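PDB 1H2B: alcohol dehydrogenase from Aeropyrum pernix, which probably catalyses the NAD+-dependent oxidation of alcohols, using bound zinc. Local coordinates for residues N340-R345 against G353-I358; E90-L95 against T143-V148; R182-Y185 against Y189-I192. All blocks are in the same frame, centred on the assembly; numbering follows the deposited sequence.

In the fold
Along the chain the contacts follow one another as interaction 2, interaction 3 and interaction 1, with none nested in another. Interactions 1 and 2 belong to one mixed sheet: the loops of interaction 2 leave strands 81-88 and 140-143, and strand 354-358 of interaction 1 pairs with 44-52, which also pairs with both of those. Their centres are 29 Å apart. Interaction 3 packs the loop 182-185 on strand 189-193 of the parallel sheet, its centre 31 Å from interaction 1 and 37 Å from interaction 2. The chain therefore enters the Rossmann-type domain after interaction 2 and returns to the first sheet by interaction 1, whose R354 reaches the dinucleotide.

Interaction 1 (N340-R345 against G353-I358); sequences NDVLER and GRAVLI. With NAJ (nicotinamide-adenine-dinucleotide (acidic form)), chain I.
V342 presses on A355 and L357, joining a helix to the strand that follows it in the beta-alpha-beta unit of strand 331-335, helix 339-347 and strand 354-358. The two strands run parallel, and V342 also touches H334 on the first of them. The nearest backbone pair, V342 CA and A355 CA, is 7.3 Å apart. V342 sends each methyl to a different neighbour. CG1, anti to the backbone N at chi1 170°, meets A355 CB at 3.5 Å, tighter than an ordinary carbon contact and direct evidence that the helix sits close on the strand here. V342 CG2 lies 4.2 Å from L357 CD2. These two side chains run alongside one another, pointing opposite ways, and L357 comes closer at its end than its first bond would suggest. No hydrogen bond joins 340-345 to 353-358, so apolar packing carries the contact between them.

R354 does not touch the helix segment; its side chain turns to the cofactor. Its CG is anti to the backbone N (chi1 -169°), and bends at chi2 and chi3 bring the guanidinium to the dinucleotide, whose oxygen lies at the edge of the group and in its plane. E80 forms a salt bridge with NE, so a second partner helps fix the rotation of the flat group. With an alanine here the phosphate oxygen would probably lose this donor, and E80 its salt-bridge mate. On the helix, R345 pairs with D332 of strand 331-335. At the cofactor, R354 NH1 donates to NAJ O1N over 2.7 Å, with an N-H...O angle of 159°.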
loop_
_atom_site.group_PDB
_atom_site.type_symbol
_atom_site.label_atom_id
_atom_site.label_comp_id
_atom_site.label_asym_id
_atom_site.label_seq_id
_atom_site.Cartn_x
_atom_site.Cartn_y
_atom_site.Cartn_z
ATOM N N ASN B 340 -41.496 -15.360 -5.381
ATOM C CA ASN B 340 -41.744 -14.782 -6.693
ATOM C C ASN B 340 -42.366 -13.407 -6.663
ATOM O O ASN B 340 -41.984 -12.552 -7.480
ATOM C CB ASN B 340 -42.580 -15.756 -7.531
ATOM C CG ASN B 340 -41.797 -16.955 -7.942
ATOM O OD1 ASN B 340 -40.730 -16.855 -8.556
ATOM N ND2 ASN B 340 -42.340 -18.125 -7.639
ATOM N N ASP B 341 -43.269 -13.161 -5.727
ATOM C CA ASP B 341 -43.772 -11.802 -5.504
ATOM C C ASP B 341 -42.628 -10.854 -5.108
ATOM O O ASP B 341 -42.566 -9.728 -5.570
ATOM C CB ASP B 341 -44.855 -11.772 -4.438
ATOM C CG ASP B 341 -45.402 -10.380 -4.214
ATOM O OD1 ASP B 341 -45.906 -9.788 -5.188
ATOM O OD2 ASP B 341 -45.358 -9.788 -3.109
ATOM N N VAL B 342 -41.711 -11.331 -4.269
ATOM C CA VAL B 342 -40.593 -10.469 -3.867
ATOM C C VAL B 342 -39.669 -10.135 -5.037
ATOM O O VAL B 342 -39.228 -8.986 -5.177
ATOM C CB VAL B 342 -39.793 -11.106 -2.702
ATOM C CG1 VAL B 342 -38.476 -10.322 -2.433
ATOM C CG2 VAL B 342 -40.649 -11.148 -1.472
ATOM N N LEU B 343 -39.361 -11.129 -5.870
ATOM C CA LEU B 343 -38.541 -10.923 -7.062
ATOM C C LEU B 343 -39.220 -9.940 -8.021
ATOM O O LEU B 343 -38.574 -9.074 -8.574
ATOM C CB LEU B 343 -38.293 -12.247 -7.778
ATOM C CG LEU B 343 -37.306 -13.220 -7.114
ATOM C CD1 LEU B 343 -37.357 -14.577 -7.810
ATOM C CD2 LEU B 343 -35.870 -12.618 -7.230
ATOM N N GLU B 344 -40.543 -10.070 -8.189
ATOM C CA GLU B 344 -41.267 -9.066 -8.967
ATOM C C GLU B 344 -41.107 -7.635 -8.394
ATOM O O GLU B 344 -40.827 -6.671 -9.153
ATOM C CB GLU B 344 -42.747 -9.467 -9.051
ATOM C CG GLU B 344 -43.031 -10.592 -10.040
ATOM C CD GLU B 344 -44.417 -11.223 -9.837
ATOM O OE1 GLU B 344 -45.388 -10.490 -9.509
ATOM O OE2 GLU B 344 -44.537 -12.465 -10.000
ATOM N N ARG B 345 -41.290 -7.475 -7.087
ATOM C CA ARG B 345 -41.131 -6.159 -6.457
ATOM C C ARG B 345 -39.706 -5.640 -6.660
ATOM O O ARG B 345 -39.488 -4.476 -6.989
ATOM C CB ARG B 345 -41.440 -6.234 -4.974
ATOM C CG ARG B 345 -42.946 -6.539 -4.693
ATOM C CD ARG B 345 -43.300 -6.612 -3.245
ATOM N NE ARG B 345 -42.721 -5.496 -2.498
ATOM C CZ ARG B 345 -41.937 -5.630 -1.430
ATOM N NH1 ARG B 345 -41.651 -6.843 -0.939
ATOM N NH2 ARG B 345 -41.442 -4.548 -0.846
ATOM N N GLY B 353 -34.398 -1.274 0.880
ATOM C CA GLY B 353 -33.322 -2.054 1.505
ATOM C C GLY B 353 -33.252 -3.458 0.917
ATOM O O GLY B 353 -33.166 -3.617 -0.284
ATOM N N ARG B 354 -33.358 -4.464 1.778
ATOM C CA ARG B 354 -33.160 -5.856 1.409
ATOM C C ARG B 354 -34.312 -6.704 1.879
ATOM O O ARG B 354 -34.638 -6.686 3.049
ATOM C CB ARG B 354 -31.877 -6.333 2.099
ATOM C CG ARG B 354 -31.353 -7.669 1.644
ATOM C CD ARG B 354 -31.168 -7.755 0.169
ATOM N NE ARG B 354 -29.961 -8.432 -0.247
ATOM C CZ ARG B 354 -29.386 -8.195 -1.421
ATOM N NH1 ARG B 354 -29.889 -7.275 -2.253
ATOM N NH2 ARG B 354 -28.302 -8.875 -1.753
ATOM N N ALA B 355 -34.849 -7.498 0.960
ATOM C CA ALA B 355 -35.862 -8.475 1.322
ATOM C C ALA B 355 -35.170 -9.714 1.867
ATOM O O ALA B 355 -34.157 -10.170 1.311
ATOM C CB ALA B 355 -36.705 -8.799 0.129
ATOM N N VAL B 356 -35.714 -10.278 2.951
ATOM C CA VAL B 356 -35.132 -11.499 3.564
ATOM C C VAL B 356 -36.310 -12.466 3.760
ATOM O O VAL B 356 -37.373 -12.034 4.250
ATOM C CB VAL B 356 -34.499 -11.173 4.896
ATOM C CG1 VAL B 356 -33.984 -12.415 5.583
ATOM C CG2 VAL B 356 -33.315 -10.210 4.704
ATOM N N LEU B 357 -36.130 -13.712 3.332
ATOM C CA LEU B 357 -37.162 -14.783 3.441
ATOM C C LEU B 357 -36.919 -15.640 4.653
ATOM O O LEU B 357 -35.786 -15.976 4.967
ATOM C CB LEU B 357 -37.230 -15.665 2.189
ATOM C CG LEU B 357 -37.307 -14.851 0.897
ATOM C CD1 LEU B 357 -37.394 -15.832 -0.265
ATOM C CD2 LEU B 357 -38.451 -13.800 0.872
ATOM N N ILE B 358 -38.009 -15.987 5.341
ATOM C CA ILE B 358 -37.926 -16.808 6.534
ATOM C C ILE B 358 -38.825 -18.009 6.373
ATOM O O ILE B 358 -39.783 -17.972 5.593
ATOM C CB ILE B 358 -38.310 -15.981 7.813
ATOM C CG1 ILE B 358 -39.761 -15.462 7.748
ATOM C CG2 ILE B 358 -37.313 -14.833 8.067
ATOM C CD1 ILE B 358 -40.236 -14.766 9.072
HETATM P PA NAJ I . -31.138 -3.601 -5.759
HETATM O O1A NAJ I . -32.172 -3.905 -6.808
HETATM O O2A NAJ I . -31.498 -3.767 -4.274
HETATM O O5B NAJ I . -30.652 -2.081 -5.818
HETATM C C5B NAJ I . -30.445 -1.388 -7.056
HETATM C C4B NAJ I . -30.649 0.075 -6.700
HETATM O O4B NAJ I . -30.251 0.844 -7.853
HETATM C C3B NAJ I . -32.090 0.428 -6.331
HETATM O O3B NAJ I . -32.158 1.194 -5.117
HETATM C C2B NAJ I . -32.474 1.218 -7.574
HETATM O O2B NAJ I . -33.544 2.152 -7.364
HETATM C C1B NAJ I . -31.172 1.918 -7.986
HETATM N N9A NAJ I . -31.125 2.373 -9.375
HETATM C C8A NAJ I . -31.705 1.830 -10.530
HETATM N N7A NAJ I . -31.352 2.585 -11.605
HETATM C C5A NAJ I . -30.565 3.604 -11.152
HETATM C C6A NAJ I . -29.933 4.656 -11.769
HETATM N N6A NAJ I . -30.037 4.901 -13.082
HETATM N N1A NAJ I . -29.142 5.479 -11.011
HETATM C C2A NAJ I . -29.021 5.330 -9.640
HETATM N N3A NAJ I . -29.669 4.308 -9.040
HETATM C C4A NAJ I . -30.431 3.465 -9.787
HETATM O O3 NAJ I . -29.863 -4.469 -6.141
HETATM P PN NAJ I . -28.762 -5.148 -5.175
HETATM O O1N NAJ I . -29.206 -6.473 -4.758
HETATM O O2N NAJ I . -28.328 -4.165 -4.162
HETATM O O5D NAJ I . -27.612 -5.429 -6.260
HETATM C C5D NAJ I . -26.954 -4.305 -6.841
HETATM C C4D NAJ I . -26.120 -4.772 -8.023
HETATM O O4D NAJ I . -24.977 -5.475 -7.506
HETATM C C3D NAJ I . -26.829 -5.778 -8.929
HETATM O O3D NAJ I . -26.280 -5.651 -10.253
HETATM C C2D NAJ I . -26.406 -7.129 -8.336
HETATM O O2D NAJ I . -26.506 -8.223 -9.204
HETATM C C1D NAJ I . -24.939 -6.782 -8.027
HETATM N N1N NAJ I . -24.196 -7.645 -7.109
HETATM C C2N NAJ I . -22.843 -7.669 -7.274
HETATM C C3N NAJ I . -22.059 -8.410 -6.406
HETATM C C7N NAJ I . -20.584 -8.480 -6.632
HETATM O O7N NAJ I . -19.921 -9.294 -5.792
HETATM N N7N NAJ I . -19.900 -7.762 -7.527
HETATM C C4N NAJ I . -22.619 -9.142 -5.308
HETATM C C5N NAJ I . -24.010 -8.925 -5.093
HETATM C C6N NAJ I . -24.777 -8.220 -6.000
#

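Interaction 2 (E90-L95 against T143-V148); sequences EGVEGL and TSHRSV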
loop_
_atom_site.group_PDB
_atom_site.type_symbol
_atom_site.label_atom_id
_atom_site.label_comp_id
_atom_site.label_asym_id
_atom_site.label_seq_id
_atom_site.Cartn_x
_atom_site.Cartn_y
_atom_site.Cartn_z
ATOM N N GLU B 90 -17.638 -35.531 10.427
ATOM C CA GLU B 90 -16.435 -35.750 11.234
ATOM C C GLU B 90 -15.417 -34.629 11.120
ATOM O O GLU B 90 -15.314 -33.955 10.071
ATOM C CB GLU B 90 -15.744 -37.075 10.877
ATOM C CG GLU B 90 -15.031 -37.067 9.541
ATOM C CD GLU B 90 -14.505 -38.442 9.173
ATOM O OE1 GLU B 90 -13.796 -39.047 9.982
ATOM O OE2 GLU B 90 -14.801 -38.899 8.064
ATOM N N GLY B 91 -14.690 -34.408 12.212
ATOM C CA GLY B 91 -13.589 -33.461 12.191
ATOM C C GLY B 91 -13.948 -31.991 12.281
ATOM O O GLY B 91 -13.061 -31.179 12.552
ATOM N N VAL B 92 -15.228 -31.642 12.105
ATOM C CA VAL B 92 -15.657 -30.254 12.200
ATOM C C VAL B 92 -15.607 -29.816 13.654
ATOM O O VAL B 92 -16.201 -30.450 14.514
ATOM C CB VAL B 92 -17.097 -30.097 11.650
ATOM C CG1 VAL B 92 -17.641 -28.634 11.911
ATOM C CG2 VAL B 92 -17.112 -30.397 10.170
ATOM N N GLU B 93 -14.878 -28.736 13.927
ATOM C CA GLU B 93 -14.732 -28.289 15.316
ATOM C C GLU B 93 -15.601 -27.097 15.681
ATOM O O GLU B 93 -15.859 -26.222 14.843
ATOM C CB GLU B 93 -13.257 -28.000 15.627
ATOM C CG GLU B 93 -12.321 -29.075 15.105
ATOM C CD GLU B 93 -10.863 -28.665 15.147
ATOM O OE1 GLU B 93 -10.235 -28.546 14.062
ATOM O OE2 GLU B 93 -10.337 -28.479 16.263
ATOM N N GLY B 94 -16.012 -27.030 16.946
ATOM C CA GLY B 94 -16.653 -25.852 17.514
ATOM C C GLY B 94 -18.075 -25.555 17.034
ATOM O O GLY B 94 -18.590 -24.481 17.283
ATOM N N LEU B 95 -18.698 -26.526 16.374
ATOM C CA LEU B 95 -20.079 -26.364 15.864
ATOM C C LEU B 95 -20.986 -27.495 16.264
ATOM O O LEU B 95 -20.643 -28.653 16.081
ATOM C CB LEU B 95 -20.047 -26.248 14.321
ATOM C CG LEU B 95 -19.337 -25.016 13.742
ATOM C CD1 LEU B 95 -19.080 -25.174 12.215
ATOM C CD2 LEU B 95 -20.107 -23.748 14.073
ATOM N N THR B 143 -23.191 -26.873 3.451
ATOM C CA THR B 143 -22.102 -25.946 3.195
ATOM C C THR B 143 -20.831 -26.518 3.795
ATOM O O THR B 143 -20.872 -27.647 4.286
ATOM C CB THR B 143 -22.475 -24.536 3.735
ATOM O OG1 THR B 143 -21.447 -23.630 3.338
ATOM C CG2 THR B 143 -22.511 -24.486 5.261
ATOM N N SER B 144 -19.746 -25.729 3.801
ATOM C CA SER B 144 -18.458 -26.140 4.395
ATOM C C SER B 144 -18.271 -25.415 5.720
ATOM O O SER B 144 -18.663 -24.268 5.898
ATOM C CB SER B 144 -17.300 -25.772 3.491
ATOM O OG SER B 144 -16.048 -25.912 4.197
ATOM N N HIS B 145 -17.642 -26.092 6.695
ATOM C CA HIS B 145 -17.340 -25.430 7.955
ATOM C C HIS B 145 -16.453 -24.199 7.710
ATOM O O HIS B 145 -16.520 -23.258 8.510
ATOM C CB HIS B 145 -16.626 -26.400 8.952
ATOM C CG HIS B 145 -15.209 -26.686 8.593
ATOM N ND1 HIS B 145 -14.845 -27.707 7.746
ATOM C CD2 HIS B 145 -14.052 -26.059 8.942
ATOM C CE1 HIS B 145 -13.533 -27.697 7.576
ATOM N NE2 HIS B 145 -13.029 -26.719 8.301
ATOM N N ARG B 146 -15.700 -24.206 6.606
ATOM C CA ARG B 146 -14.835 -23.062 6.263
ATOM C C ARG B 146 -15.674 -21.813 5.932
ATOM O O ARG B 146 -15.134 -20.704 5.942
ATOM C CB ARG B 146 -13.897 -23.355 5.102
ATOM C CG ARG B 146 -12.798 -24.324 5.510
ATOM C CD ARG B 146 -11.792 -24.538 4.394
ATOM N NE ARG B 146 -10.696 -23.591 4.585
ATOM C CZ ARG B 146 -10.481 -22.516 3.840
ATOM N NH1 ARG B 146 -11.265 -22.238 2.814
ATOM N NH2 ARG B 146 -9.463 -21.724 4.117
ATOM N N SER B 147 -16.961 -21.984 5.658
ATOM C CA SER B 147 -17.821 -20.854 5.283
ATOM C C SER B 147 -18.562 -20.311 6.485
ATOM O O SER B 147 -19.282 -19.332 6.395
ATOM C CB SER B 147 -18.871 -21.321 4.233
ATOM O OG SER B 147 -18.242 -21.946 3.136
ATOM N N VAL B 148 -18.453 -21.007 7.628
ATOM C CA VAL B 148 -19.254 -20.643 8.781
ATOM C C VAL B 148 -18.595 -19.610 9.696
ATOM O O VAL B 148 -17.414 -19.746 10.049
ATOM C CB VAL B 148 -19.546 -21.912 9.635
ATOM C CG1 VAL B 148 -20.292 -21.577 10.936
ATOM C CG2 VAL B 148 -20.391 -22.858 8.833
#
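Within the two segments that meet through V92 and H145, the shortest hydrogen bond runs from S147 N to the carbonyl S144 O, at 2.9 Å. It helps fold 143-148 into a compact turn containing a short 3-10 segment. S144 grips the turn a second time through its hydroxyl: R146 N donates to S144 OG over 3.0 Å, at an N-H...O angle of 153°, which makes an ST turn. With the turn so folded, H145 and V148 face the loop 90-95, with no hydrogen bond across.

V92 and H145 lie side by side, their side chains directed oppositely. V92 CG1 meets H145 CB at 3.8 Å, while CG2 approaches the ring obliquely. The imidazole stands between its own backbone N and carbonyl carbon (chi1 73°), and R146 CG lies 3.6 Å above one face of the H145 ring, offset toward the rim. ND1 is hydrogen-bonded to D43 OD2. Since V92 also touches D43, the loop packs against both members of that pair.

Both loops belong to the GroES-like domain. Loop 90-95 connects strand 81-88 to strand 100-103; the turn 143-148 leads from strand 140-143 into strand 148-150. The strands meet in one sheet, where 100-103 pairs with both 81-88 and 148-150.

L95 and V148 reach toward each other tip to tip. L95 CD2 lies 3.8 Å from V148 CG1, and L95 CD1 is 4.0 Å from the same methyl, so the isopropyl end of the leucine straddles one branch of the valine. L95 CD1 also approaches H145 CB, at 4.3 Å. Behind these residues, L95 touches I85 and V88, and V148 touches V101 and L103. On the turn's other flank, R146 O accepts a hydrogen bond from R116 NH1 of the second subunit.

Interaction 3 (R182-Y185 against Y189-I192); sequences RTLY and YVAI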
loop_
_atom_site.group_PDB
_atom_site.type_symbol
_atom_site.label_atom_id
_atom_site.label_comp_id
_atom_site.label_asym_id
_atom_site.label_seq_id
_atom_site.Cartn_x
_atom_site.Cartn_y
_atom_site.Cartn_z
ATOM N N ARG B 182 -9.003 3.523 0.364
ATOM C CA ARG B 182 -7.547 3.629 0.134
ATOM C C ARG B 182 -7.116 4.990 -0.437
ATOM O O ARG B 182 -5.920 5.393 -0.317
ATOM C CB ARG B 182 -7.111 2.514 -0.833
ATOM C CG ARG B 182 -7.069 1.174 -0.130
ATOM C CD ARG B 182 -7.259 -0.003 -1.078
ATOM N NE ARG B 182 -6.309 0.027 -2.189
ATOM C CZ ARG B 182 -6.482 -0.613 -3.347
ATOM N NH1 ARG B 182 -7.615 -1.321 -3.550
ATOM N NH2 ARG B 182 -5.526 -0.533 -4.301
ATOM N N THR B 183 -8.029 5.693 -1.091
ATOM C CA THR B 183 -7.714 6.992 -1.662
ATOM C C THR B 183 -8.674 8.118 -1.224
ATOM O O THR B 183 -8.771 9.161 -1.879
ATOM C CB THR B 183 -7.686 6.959 -3.181
ATOM O OG1 THR B 183 -8.949 6.489 -3.707
ATOM C CG2 THR B 183 -6.623 5.970 -3.707
ATOM N N LEU B 184 -9.439 7.871 -0.182
ATOM C CA LEU B 184 -10.375 8.893 0.293
ATOM C C LEU B 184 -9.653 9.589 1.454
ATOM O O LEU B 184 -8.693 9.049 1.996
ATOM C CB LEU B 184 -11.734 8.262 0.706
ATOM C CG LEU B 184 -12.530 7.893 -0.559
ATOM C CD1 LEU B 184 -13.787 7.093 -0.132
ATOM C CD2 LEU B 184 -12.946 9.104 -1.448
ATOM N N TYR B 185 -10.038 10.824 1.699
ATOM C CA TYR B 185 -9.367 11.651 2.719
ATOM C C TYR B 185 -10.380 12.728 3.060
ATOM O O TYR B 185 -11.357 12.885 2.319
ATOM C CB TYR B 185 -8.108 12.241 2.117
ATOM C CG TYR B 185 -8.328 12.985 0.819
ATOM C CD1 TYR B 185 -8.761 14.298 0.800
ATOM C CD2 TYR B 185 -8.063 12.360 -0.414
ATOM C CE1 TYR B 185 -8.963 14.981 -0.403
ATOM C CE2 TYR B 185 -8.251 13.025 -1.598
ATOM C CZ TYR B 185 -8.696 14.342 -1.590
ATOM O OH TYR B 185 -8.897 15.018 -2.769
ATOM N N TYR B 189 -14.675 13.495 -2.162
ATOM C CA TYR B 189 -16.066 13.123 -2.365
ATOM C C TYR B 189 -16.137 11.705 -2.896
ATOM O O TYR B 189 -15.348 11.277 -3.724
ATOM C CB TYR B 189 -16.708 13.971 -3.463
ATOM C CG TYR B 189 -16.855 15.446 -3.120
ATOM C CD1 TYR B 189 -15.834 16.353 -3.439
ATOM C CD2 TYR B 189 -18.007 15.893 -2.486
ATOM C CE1 TYR B 189 -15.985 17.690 -3.126
ATOM C CE2 TYR B 189 -18.160 17.225 -2.155
ATOM C CZ TYR B 189 -17.151 18.103 -2.487
ATOM O OH TYR B 189 -17.325 19.471 -2.167
ATOM N N VAL B 190 -17.141 10.999 -2.419
ATOM C CA VAL B 190 -17.455 9.651 -2.944
ATOM C C VAL B 190 -18.908 9.660 -3.390
ATOM O O VAL B 190 -19.780 10.061 -2.638
ATOM C CB VAL B 190 -17.124 8.532 -1.933
ATOM C CG1 VAL B 190 -17.780 8.734 -0.559
ATOM C CG2 VAL B 190 -17.489 7.149 -2.500
ATOM N N ALA B 191 -19.152 9.229 -4.631
ATOM C CA ALA B 191 -20.531 9.026 -5.119
ATOM C C ALA B 191 -20.859 7.554 -4.965
ATOM O O ALA B 191 -20.148 6.681 -5.496
ATOM C CB ALA B 191 -20.648 9.378 -6.575
ATOM N N ILE B 192 -21.915 7.270 -4.215
ATOM C CA ILE B 192 -22.370 5.892 -4.036
ATOM C C ILE B 192 -23.639 5.818 -4.864
ATOM O O ILE B 192 -24.601 6.562 -4.604
ATOM C CB ILE B 192 -22.532 5.542 -2.488
ATOM C CG1 ILE B 192 -22.924 4.077 -2.275
ATOM C CG2 ILE B 192 -23.455 6.554 -1.726
ATOM C CD1 ILE B 192 -24.345 3.739 -2.666
#
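L184, which crosses to V190 and Y189, comes third in 182-185. Ahead of it, R182 packs against R182 of the third subunit, and T183 OG1 is hydrogen-bonded to R280 NH1. L184 then spreads its two methyls over the start of the strand. L184 CD1 lies 4.1 Å from V190 CB. L184 CD2 lies 4.0 Å from Y189 O. The first bond of L184 points toward the strand, and CG, anti to the carbonyl carbon (chi1 -75°), carries the methyls to these two partners; the side chain crosses that of V190 at about a right angle. It also touches N256 and V257 of the neighbouring strand, so it packs across two strands. Y185 follows and brings its OH to N256 ND2 in a weak hydrogen bond. The other end of that amide, N256 OD1, accepts from Y189 N, so one asparagine links the loop to the first residue of strand 189-193. V190 is further packed by A212 and L206. Strand 189-193 lies between 213-218 and 255-260 in the parallel sheet and runs through a glycine-rich turn into helix 197-209, the strand-turn-helix opening of a Rossmann-type dinucleotide-binding fold.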